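Local coordinates for protein dual oxidase maturation factor 1 (Mus musculus, PDB 6WXU) that is probably required for the maturation of the dual oxidase DUOX1 and for its transport from the endoplasmic reticulum to the plasma membrane, at residues B[75-80]-B[101-106]; B[107-112]-B[125-130]; B[216-221]-B[257-262]. All coordinates share one frame; numbering follows the deposited sequence.

Contact 1. Residues B[75-80]-B[101-106]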
loop_
_atom_site.group_PDB
_atom_site.type_symbol
_atom_site.label_atom_id
_atom_site.label_comp_id
_atom_site.label_asym_id
_atom_site.label_seq_id
_atom_site.Cartn_x
_atom_site.Cartn_y
_atom_site.Cartn_z
ATOM N N GLU B 75 24.918 14.444 7.862
ATOM C CA GLU B 75 25.704 14.669 9.065
ATOM C C GLU B 75 25.768 16.146 9.382
ATOM O O GLU B 75 26.821 16.698 9.697
ATOM C CB GLU B 75 27.106 14.096 8.925
ATOM C CG GLU B 75 27.139 12.601 8.721
ATOM C CD GLU B 75 28.434 11.979 9.187
ATOM O OE1 GLU B 75 29.047 12.519 10.129
ATOM O OE2 GLU B 75 28.844 10.953 8.611
ATOM N N TRP B 76 24.623 16.814 9.298
ATOM C CA TRP B 76 24.570 18.214 9.688
ATOM C C TRP B 76 24.491 18.358 11.200
ATOM O O TRP B 76 25.280 19.092 11.801
ATOM C CB TRP B 76 23.392 18.894 9.007
ATOM C CG TRP B 76 23.655 19.213 7.582
ATOM C CD1 TRP B 76 23.620 18.352 6.533
ATOM C CD2 TRP B 76 23.999 20.489 7.043
ATOM N NE1 TRP B 76 23.920 19.011 5.370
ATOM C CE2 TRP B 76 24.157 20.328 5.659
ATOM C CE3 TRP B 76 24.189 21.756 7.598
ATOM C CZ2 TRP B 76 24.490 21.383 4.823
ATOM C CZ3 TRP B 76 24.520 22.797 6.768
ATOM C CH2 TRP B 76 24.668 22.607 5.398
ATOM N N SER B 77 23.553 17.661 11.833
ATOM C CA SER B 77 23.506 17.571 13.285
ATOM C C SER B 77 23.479 16.102 13.669
ATOM O O SER B 77 22.659 15.341 13.153
ATOM C CB SER B 77 22.296 18.307 13.859
ATOM O OG SER B 77 21.089 17.740 13.403
ATOM N N VAL B 78 24.386 15.702 14.556
ATOM C CA VAL B 78 24.591 14.299 14.877
ATOM C C VAL B 78 24.590 14.110 16.386
ATOM O O VAL B 78 24.978 15.001 17.145
ATOM C CB VAL B 78 25.906 13.761 14.274
ATOM C CG1 VAL B 78 25.875 13.846 12.768
ATOM C CG2 VAL B 78 27.086 14.526 14.817
ATOM N N GLY B 79 24.148 12.931 16.817
ATOM C CA GLY B 79 24.181 12.574 18.218
ATOM C C GLY B 79 24.465 11.095 18.369
ATOM O O GLY B 79 24.309 10.313 17.430
ATOM N N HIS B 80 24.882 10.717 19.574
ATOM C CA HIS B 80 25.361 9.363 19.810
ATOM C C HIS B 80 25.356 9.081 21.304
ATOM O O HIS B 80 25.697 9.955 22.102
ATOM C CB HIS B 80 26.770 9.180 19.242
ATOM C CG HIS B 80 27.313 7.797 19.405
ATOM N ND1 HIS B 80 27.009 6.773 18.537
ATOM C CD2 HIS B 80 28.142 7.268 20.335
ATOM C CE1 HIS B 80 27.626 5.672 18.924
ATOM N NE2 HIS B 80 28.318 5.945 20.016
ATOM N N LEU B 101 21.888 9.401 16.011
ATOM C CA LEU B 101 21.047 10.205 15.138
ATOM C C LEU B 101 21.917 10.924 14.122
ATOM O O LEU B 101 23.048 11.309 14.418
ATOM C CB LEU B 101 20.245 11.240 15.922
ATOM C CG LEU B 101 18.821 10.909 16.339
ATOM C CD1 LEU B 101 18.243 12.079 17.091
ATOM C CD2 LEU B 101 17.986 10.600 15.126
ATOM N N GLN B 102 21.375 11.115 12.924
ATOM C CA GLN B 102 22.095 11.817 11.865
ATOM C C GLN B 102 21.062 12.587 11.050
ATOM O O GLN B 102 20.434 12.021 10.154
ATOM C CB GLN B 102 22.881 10.846 11.001
ATOM C CG GLN B 102 24.161 10.350 11.627
ATOM C CD GLN B 102 24.913 9.426 10.713
ATOM O OE1 GLN B 102 24.323 8.753 9.874
ATOM N NE2 GLN B 102 26.230 9.393 10.858
ATOM N N ILE B 103 20.901 13.866 11.357
ATOM C CA ILE B 103 19.848 14.688 10.776
ATOM C C ILE B 103 20.440 15.462 9.610
ATOM O O ILE B 103 21.300 16.324 9.799
ATOM C CB ILE B 103 19.236 15.633 11.815
ATOM C CG1 ILE B 103 18.921 14.873 13.095
ATOM C CG2 ILE B 103 17.977 16.258 11.278
ATOM C CD1 ILE B 103 18.503 15.755 14.223
ATOM N N GLY B 104 19.981 15.161 8.409
ATOM C CA GLY B 104 20.414 15.852 7.213
ATOM C C GLY B 104 19.485 16.979 6.834
ATOM O O GLY B 104 18.820 17.581 7.680
ATOM N N LEU B 105 19.436 17.274 5.540
ATOM C CA LEU B 105 18.565 18.333 5.052
ATOM C C LEU B 105 17.209 17.818 4.606
ATOM O O LEU B 105 16.225 18.561 4.662
ATOM C CB LEU B 105 19.234 19.077 3.895
ATOM C CG LEU B 105 20.491 19.879 4.224
ATOM C CD1 LEU B 105 21.061 20.489 2.971
ATOM C CD2 LEU B 105 20.189 20.952 5.236
ATOM N N GLY B 106 17.124 16.568 4.171
ATOM C CA GLY B 106 15.860 16.036 3.714
ATOM C C GLY B 106 15.517 14.697 4.322
ATOM O O GLY B 106 14.920 13.846 3.661
#

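Contact 2. Residues B[107-112]-B[125-130]. With NAG (2-acetamido-2-deoxy-beta-D-glucopyranose), chain E; MAN (alpha-D-mannopyranose), chain C; MAN (alpha-D-mannopyranose), chain D; MAN (alpha-D-mannopyranose), chain F.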
loop_
_atom_site.group_PDB
_atom_site.type_symbol
_atom_site.label_atom_id
_atom_site.label_comp_id
_atom_site.label_asym_id
_atom_site.label_seq_id
_atom_site.Cartn_x
_atom_site.Cartn_y
_atom_site.Cartn_z
ATOM N N GLY B 107 15.894 14.494 5.571
ATOM C CA GLY B 107 15.606 13.245 6.243
ATOM C C GLY B 107 16.552 13.031 7.401
ATOM O O GLY B 107 17.408 13.859 7.695
ATOM N N VAL B 108 16.377 11.886 8.050
ATOM C CA VAL B 108 17.159 11.522 9.223
ATOM C C VAL B 108 17.519 10.047 9.126
ATOM O O VAL B 108 16.702 9.229 8.696
ATOM C CB VAL B 108 16.387 11.832 10.523
ATOM C CG1 VAL B 108 15.097 11.055 10.579
ATOM C CG2 VAL B 108 17.226 11.532 11.728
ATOM N N ASN B 109 18.748 9.708 9.501
ATOM C CA ASN B 109 19.199 8.324 9.549
ATOM C C ASN B 109 19.410 7.918 10.999
ATOM O O ASN B 109 20.107 8.607 11.745
ATOM C CB ASN B 109 20.488 8.120 8.745
ATOM C CG ASN B 109 20.220 7.771 7.296
ATOM O OD1 ASN B 109 19.424 8.423 6.634
ATOM N ND2 ASN B 109 20.881 6.734 6.799
ATOM N N ILE B 110 18.804 6.803 11.392
ATOM C CA ILE B 110 18.867 6.297 12.757
ATOM C C ILE B 110 19.636 4.988 12.742
ATOM O O ILE B 110 19.330 4.094 11.947
ATOM C CB ILE B 110 17.460 6.097 13.342
ATOM C CG1 ILE B 110 16.640 7.373 13.193
ATOM C CG2 ILE B 110 17.541 5.694 14.794
ATOM C CD1 ILE B 110 15.211 7.198 13.547
ATOM N N THR B 111 20.628 4.867 13.620
ATOM C CA THR B 111 21.501 3.702 13.653
ATOM C C THR B 111 21.407 3.030 15.014
ATOM O O THR B 111 21.691 3.659 16.036
ATOM C CB THR B 111 22.951 4.087 13.367
ATOM O OG1 THR B 111 23.611 4.396 14.599
ATOM C CG2 THR B 111 23.018 5.298 12.458
ATOM N N LEU B 112 21.021 1.759 15.023
ATOM C CA LEU B 112 21.063 0.916 16.212
ATOM C C LEU B 112 22.092 -0.177 15.963
ATOM O O LEU B 112 21.972 -0.928 14.992
ATOM C CB LEU B 112 19.689 0.311 16.511
ATOM C CG LEU B 112 19.470 -0.333 17.885
ATOM C CD1 LEU B 112 19.058 0.699 18.910
ATOM C CD2 LEU B 112 18.454 -1.455 17.833
ATOM N N ASN B 125 22.602 -4.352 13.460
ATOM C CA ASN B 125 23.408 -3.373 12.742
ATOM C C ASN B 125 22.529 -2.494 11.856
ATOM O O ASN B 125 22.809 -2.284 10.677
ATOM C CB ASN B 125 24.493 -4.076 11.934
ATOM C CG ASN B 125 25.661 -3.176 11.627
ATOM O OD1 ASN B 125 25.508 -1.967 11.492
ATOM N ND2 ASN B 125 26.841 -3.762 11.514
ATOM N N TYR B 126 21.435 -1.979 12.411
ATOM C CA TYR B 126 20.458 -1.254 11.611
ATOM C C TYR B 126 20.970 0.125 11.205
ATOM O O TYR B 126 21.863 0.700 11.827
ATOM C CB TYR B 126 19.145 -1.100 12.373
ATOM C CG TYR B 126 18.487 -2.407 12.712
ATOM C CD1 TYR B 126 18.903 -3.144 13.805
ATOM C CD2 TYR B 126 17.448 -2.902 11.947
ATOM C CE1 TYR B 126 18.315 -4.332 14.120
ATOM C CE2 TYR B 126 16.851 -4.094 12.259
ATOM C CZ TYR B 126 17.292 -4.804 13.348
ATOM O OH TYR B 126 16.709 -5.999 13.680
ATOM N N ASN B 127 20.390 0.648 10.121
ATOM C CA ASN B 127 20.628 2.028 9.697
ATOM C C ASN B 127 19.428 2.444 8.846
ATOM O O ASN B 127 19.393 2.152 7.651
ATOM C CB ASN B 127 21.929 2.139 8.926
ATOM C CG ASN B 127 22.320 3.569 8.640
ATOM O OD1 ASN B 127 21.490 4.393 8.274
ATOM N ND2 ASN B 127 23.596 3.871 8.808
ATOM N N GLU B 128 18.482 3.151 9.457
ATOM C CA GLU B 128 17.185 3.418 8.854
ATOM C C GLU B 128 17.043 4.888 8.491
ATOM O O GLU B 128 17.539 5.762 9.198
ATOM C CB GLU B 128 16.061 3.024 9.807
ATOM C CG GLU B 128 16.124 1.593 10.270
ATOM C CD GLU B 128 15.753 0.618 9.179
ATOM O OE1 GLU B 128 15.117 1.041 8.193
ATOM O OE2 GLU B 128 16.100 -0.571 9.306
ATOM N N ALA B 129 16.328 5.157 7.400
ATOM C CA ALA B 129 16.190 6.506 6.867
ATOM C C ALA B 129 14.724 6.869 6.706
ATOM O O ALA B 129 13.967 6.131 6.070
ATOM C CB ALA B 129 16.901 6.640 5.522
ATOM N N PHE B 130 14.334 8.013 7.263
ATOM C CA PHE B 130 12.994 8.566 7.113
ATOM C C PHE B 130 13.120 9.967 6.535
ATOM O O PHE B 130 13.748 10.834 7.148
ATOM C CB PHE B 130 12.260 8.607 8.454
ATOM C CG PHE B 130 12.241 7.296 9.175
ATOM C CD1 PHE B 130 13.304 6.911 9.966
ATOM C CD2 PHE B 130 11.155 6.455 9.074
ATOM C CE1 PHE B 130 13.289 5.708 10.624
ATOM C CE2 PHE B 130 11.136 5.253 9.734
ATOM C CZ PHE B 130 12.203 4.879 10.510
HETATM C C1 NAG E . 20.708 6.282 5.439
HETATM C C2 NAG E . 22.055 5.973 4.790
HETATM C C3 NAG E . 21.858 5.359 3.405
HETATM C C4 NAG E . 20.891 4.184 3.447
HETATM C C5 NAG E . 19.602 4.604 4.141
HETATM C C6 NAG E . 18.637 3.460 4.345
HETATM C C7 NAG E . 24.039 7.330 5.309
HETATM C C8 NAG E . 24.723 8.642 5.096
HETATM N N2 NAG E . 22.862 7.178 4.694
HETATM O O3 NAG E . 23.116 4.919 2.911
HETATM O O4 NAG E . 20.585 3.792 2.113
HETATM O O5 NAG E . 19.903 5.120 5.443
HETATM O O6 NAG E . 19.304 2.309 4.847
HETATM O O7 NAG E . 24.526 6.448 6.006
HETATM C C1 MAN C . 19.416 -4.259 5.948
HETATM C C2 MAN C . 18.418 -5.090 6.753
HETATM C C3 MAN C . 17.107 -4.364 6.774
HETATM C C4 MAN C . 17.283 -3.000 7.402
HETATM C C5 MAN C . 18.338 -2.209 6.642
HETATM C C6 MAN C . 18.720 -0.959 7.357
HETATM O O2 MAN C . 18.815 -5.127 8.109
HETATM O O3 MAN C . 16.134 -5.081 7.499
HETATM O O4 MAN C . 16.061 -2.299 7.339
HETATM O O5 MAN C . 19.548 -2.984 6.525
HETATM O O6 MAN C . 19.960 -1.206 7.990
HETATM C C1 MAN D . 18.898 -6.488 8.568
HETATM C C2 MAN D . 19.135 -6.427 10.085
HETATM C C3 MAN D . 20.516 -5.921 10.345
HETATM C C4 MAN D . 21.516 -6.817 9.663
HETATM C C5 MAN D . 21.288 -6.756 8.178
HETATM C C6 MAN D . 22.200 -7.687 7.431
HETATM O O2 MAN D . 19.145 -7.727 10.636
HETATM O O3 MAN D . 20.783 -5.902 11.718
HETATM O O4 MAN D . 22.820 -6.372 9.933
HETATM O O5 MAN D . 19.946 -7.177 7.901
HETATM O O6 MAN D . 22.155 -7.333 6.061
HETATM C C1 MAN F . 17.859 -8.079 11.175
HETATM C C2 MAN F . 18.153 -9.002 12.339
HETATM C C3 MAN F . 18.858 -10.231 11.819
HETATM C C4 MAN F . 18.060 -10.882 10.707
HETATM C C5 MAN F . 17.726 -9.869 9.620
HETATM C C6 MAN F . 16.781 -10.426 8.600
HETATM O O2 MAN F . 16.957 -9.483 12.907
HETATM O O3 MAN F . 19.084 -11.175 12.844
HETATM O O4 MAN F . 18.834 -11.900 10.136
HETATM O O5 MAN F . 17.087 -8.737 10.217
HETATM O O6 MAN F . 16.344 -9.368 7.771
#

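Contact 3. Residues B[216-221]-B[257-262]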
loop_
_atom_site.group_PDB
_atom_site.type_symbol
_atom_site.label_atom_id
_atom_site.label_comp_id
_atom_site.label_asym_id
_atom_site.label_seq_id
_atom_site.Cartn_x
_atom_site.Cartn_y
_atom_site.Cartn_z
ATOM N N PHE B 216 26.545 31.968 -0.706
ATOM C CA PHE B 216 25.388 31.082 -0.664
ATOM C C PHE B 216 25.613 29.882 0.245
ATOM O O PHE B 216 24.658 29.380 0.845
ATOM C CB PHE B 216 25.010 30.645 -2.073
ATOM C CG PHE B 216 24.261 31.694 -2.832
ATOM C CD1 PHE B 216 22.913 31.888 -2.614
ATOM C CD2 PHE B 216 24.907 32.503 -3.741
ATOM C CE1 PHE B 216 22.224 32.855 -3.297
ATOM C CE2 PHE B 216 24.222 33.473 -4.427
ATOM C CZ PHE B 216 22.880 33.649 -4.205
ATOM N N GLN B 217 26.856 29.428 0.396
ATOM C CA GLN B 217 27.135 28.407 1.399
ATOM C C GLN B 217 26.895 28.946 2.803
ATOM O O GLN B 217 26.286 28.273 3.644
ATOM C CB GLN B 217 28.569 27.906 1.257
ATOM C CG GLN B 217 28.869 27.282 -0.083
ATOM C CD GLN B 217 30.297 26.811 -0.186
ATOM O OE1 GLN B 217 30.954 26.563 0.821
ATOM N NE2 GLN B 217 30.791 26.693 -1.407
ATOM N N LEU B 218 27.361 30.167 3.073
ATOM C CA LEU B 218 27.107 30.752 4.385
ATOM C C LEU B 218 25.621 30.994 4.616
ATOM O O LEU B 218 25.147 30.910 5.755
ATOM C CB LEU B 218 27.895 32.047 4.545
ATOM C CG LEU B 218 29.414 31.885 4.542
ATOM C CD1 LEU B 218 30.079 33.156 5.013
ATOM C CD2 LEU B 218 29.829 30.714 5.404
ATOM N N LEU B 219 24.865 31.281 3.559
ATOM C CA LEU B 219 23.421 31.420 3.720
ATOM C C LEU B 219 22.770 30.084 4.054
ATOM O O LEU B 219 21.812 30.034 4.832
ATOM C CB LEU B 219 22.804 32.014 2.460
ATOM C CG LEU B 219 22.126 33.368 2.633
ATOM C CD1 LEU B 219 23.126 34.402 3.110
ATOM C CD2 LEU B 219 21.490 33.795 1.330
ATOM N N ALA B 220 23.264 28.991 3.467
ATOM C CA ALA B 220 22.761 27.674 3.844
ATOM C C ALA B 220 23.026 27.385 5.315
ATOM O O ALA B 220 22.177 26.815 6.010
ATOM C CB ALA B 220 23.388 26.596 2.967
ATOM N N LEU B 221 24.206 27.769 5.806
ATOM C CA LEU B 221 24.484 27.620 7.231
ATOM C C LEU B 221 23.500 28.419 8.070
ATOM O O LEU B 221 23.005 27.931 9.092
ATOM C CB LEU B 221 25.908 28.059 7.551
ATOM C CG LEU B 221 27.043 27.173 7.065
ATOM C CD1 LEU B 221 28.264 27.463 7.895
ATOM C CD2 LEU B 221 26.656 25.723 7.167
ATOM N N THR B 257 34.649 25.639 3.474
ATOM C CA THR B 257 34.717 25.924 2.043
ATOM C C THR B 257 34.076 27.262 1.697
ATOM O O THR B 257 34.506 27.920 0.745
ATOM C CB THR B 257 34.066 24.806 1.238
ATOM O OG1 THR B 257 32.666 24.756 1.524
ATOM C CG2 THR B 257 34.696 23.485 1.593
ATOM N N GLY B 258 33.065 27.692 2.453
ATOM C CA GLY B 258 32.509 29.014 2.227
ATOM C C GLY B 258 33.517 30.111 2.500
ATOM O O GLY B 258 33.685 31.034 1.697
ATOM N N LEU B 259 34.210 30.022 3.637
ATOM C CA LEU B 259 35.247 31.005 3.927
ATOM C C LEU B 259 36.388 30.931 2.923
ATOM O O LEU B 259 36.986 31.958 2.589
ATOM C CB LEU B 259 35.779 30.814 5.344
ATOM C CG LEU B 259 34.762 31.034 6.459
ATOM C CD1 LEU B 259 35.437 30.991 7.814
ATOM C CD2 LEU B 259 34.049 32.351 6.253
ATOM N N LEU B 260 36.698 29.735 2.420
ATOM C CA LEU B 260 37.745 29.614 1.412
ATOM C C LEU B 260 37.353 30.322 0.121
ATOM O O LEU B 260 38.148 31.077 -0.449
ATOM C CB LEU B 260 38.047 28.143 1.142
ATOM C CG LEU B 260 39.020 27.887 -0.007
ATOM C CD1 LEU B 260 40.370 28.476 0.325
ATOM C CD2 LEU B 260 39.133 26.405 -0.299
ATOM N N CYS B 261 36.134 30.080 -0.363
ATOM C CA CYS B 261 35.681 30.739 -1.584
ATOM C C CYS B 261 35.635 32.250 -1.410
ATOM O O CYS B 261 35.993 32.998 -2.326
ATOM C CB CYS B 261 34.308 30.212 -1.994
ATOM S SG CYS B 261 34.269 28.471 -2.433
ATOM N N ILE B 262 35.192 32.720 -0.245
ATOM C CA ILE B 262 35.149 34.160 -0.010
ATOM C C ILE B 262 36.552 34.745 -0.021
ATOM O O ILE B 262 36.792 35.815 -0.595
ATOM C CB ILE B 262 34.412 34.461 1.306
ATOM C CG1 ILE B 262 32.912 34.254 1.118
ATOM C CG2 ILE B 262 34.704 35.869 1.776
ATOM C CD1 ILE B 262 32.099 34.663 2.299
#

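Contact 1. Residues B[75-80]-B[101-106]
A classic beta bulge, in which Trp76 and Ser77 both face Ile103, marks the start of strand 77-86 where it pairs with the end of strand 94-103. Ile103 O receives two weak bonds, from Trp76 N at 3.4 Å and from Ser77 N, while Ile103 N returns a firmer one to Ser77 O at 2.9 Å. Beyond the bulge the strands run antiparallel at 175°, and Gly79 and Leu101 form a hydrogen-bonded pair. On the Ser77 face, the hydroxyl stands between the backbone N and the carbonyl carbon (chi1 62°), which turns OG toward CB and CD1 of Ile103. On the other face, Val78 CG1 meets Gln102 CG at 4.1 Å, and the side chains of Glu75 and Gln102 run alongside each other with their planar ends 26° apart. Past the paired residues, Leu105 lies over one face of the Trp76 indole: its CG is 4.1 Å from the centroid of the five-membered ring, a CH-pi contact. The indole N-H is satisfied by Val70 O. This is the bulged open end of an antiparallel beta hairpin, its Trp76 ring packed on helices 170-199 and 249-273, which are predicted to span the membrane.

Contact 2. Residues B[107-112]-B[125-130]
Strands 108-111 and 128-130 run antiparallel, their axes 4.6 Å apart at 154°, and Val108 with Phe130 and Ile110 with Glu128 form hydrogen-bonded pairs. Further along, only weak bonds join Leu112 to Tyr126. On the face of Val108, Ile110 and Phe130, Ile110 CD1 reaches Phe130 CE1 at 3.8 Å, the two side chains crossing at a slant, and helix 152-159 packs on both. Here strand 128-130 forms one edge of the chain's antiparallel sheet, and the Asn109 and Ala129 face carries the attached glycan. Asn109 ND2 is bonded to C1 of N-acetylglucosamine, and its remaining N-H meets Asn127 OD1 at 2.8 Å in that carbonyl's plane, though 30° out of the Asn109 amide plane. With CG anti to its backbone N (chi1 -172°), Asn127 reaches back toward the glycosylated residue, and Asn127 O accepts a bond from O6 of that N-acetylglucosamine. Mannose O4 (chain C) donates to Glu128 OE2 at 2.6 Å. Mannose O3 (chain D) lies 3.8 Å above the Tyr126 ring plane, toward the rim, and the ring's OH bonds to Tyr87 OH. An alanine in place of Tyr126 would probably take away the ring beneath mannose O3 (chain D) and leave Tyr87 OH without its hydroxyl partner.

Contact 3. Residues B[216-221]-B[257-262]
Leu218 pushes its branched end against helix 249-273, where its CD1 meets Ile262 CD1 tip to tip at 3.7 Å and lies 4.2 Å from Leu259 CD2. Its other methyl, CD2, points at the backbone of Gly258, 4.5 Å from CA. Without a side chain at that position, the two helices come near each other: the CA atoms of Gln217 and Gly258 are 5.5 Å apart, and the axes of the short segments approach to 9.0 Å. Gln217, one residue before Leu218, supplies the polar half of the interface. Its chain is extended beyond CG (chi2 180°), which carries the buried amide across to Thr257, Gly258 and Cys261, and it crosses the Thr257 side chain at about a right angle. The Thr257 hydroxyl has weak bonds to the carbonyls of Ile253 and Thr254 one turn earlier in its own helix. Helix 50-72 packs against this polar side through Ile67 on Gln217, Val66 on Thr257 and Ile63 on Cys261, while Leu259 on the far side lies at the surface, consistent with a position facing lipid. The segments run in opposed directions, 151° apart, an antiparallel pair of helices, both predicted to span the membrane, within a transmembrane bundle.

Contacts 1 and 2 belong to one sheet and are linked by Gln102 O and Asn109 N, 2.9 Å apart in a probable hydrogen bond, and by Leu101 and Ile103 packing on Val108. Contact 1 is buried and lies nearer the chain's centre; contact 2, 10 Å away between centres, is only partly buried and carries sugar. Contact 3 lies among the membrane helices, about 28 Å from contact 2 between centres, but touches contact 1 where Leu221 packs on the Trp76 indole. Backbone hydrogen bonds hold the two strand pairs, whereas contact 3, partly buried, joins its helices through side chains, apolar at Leu218 and polar around Gln217. Helix 249-273 also covers Trp76.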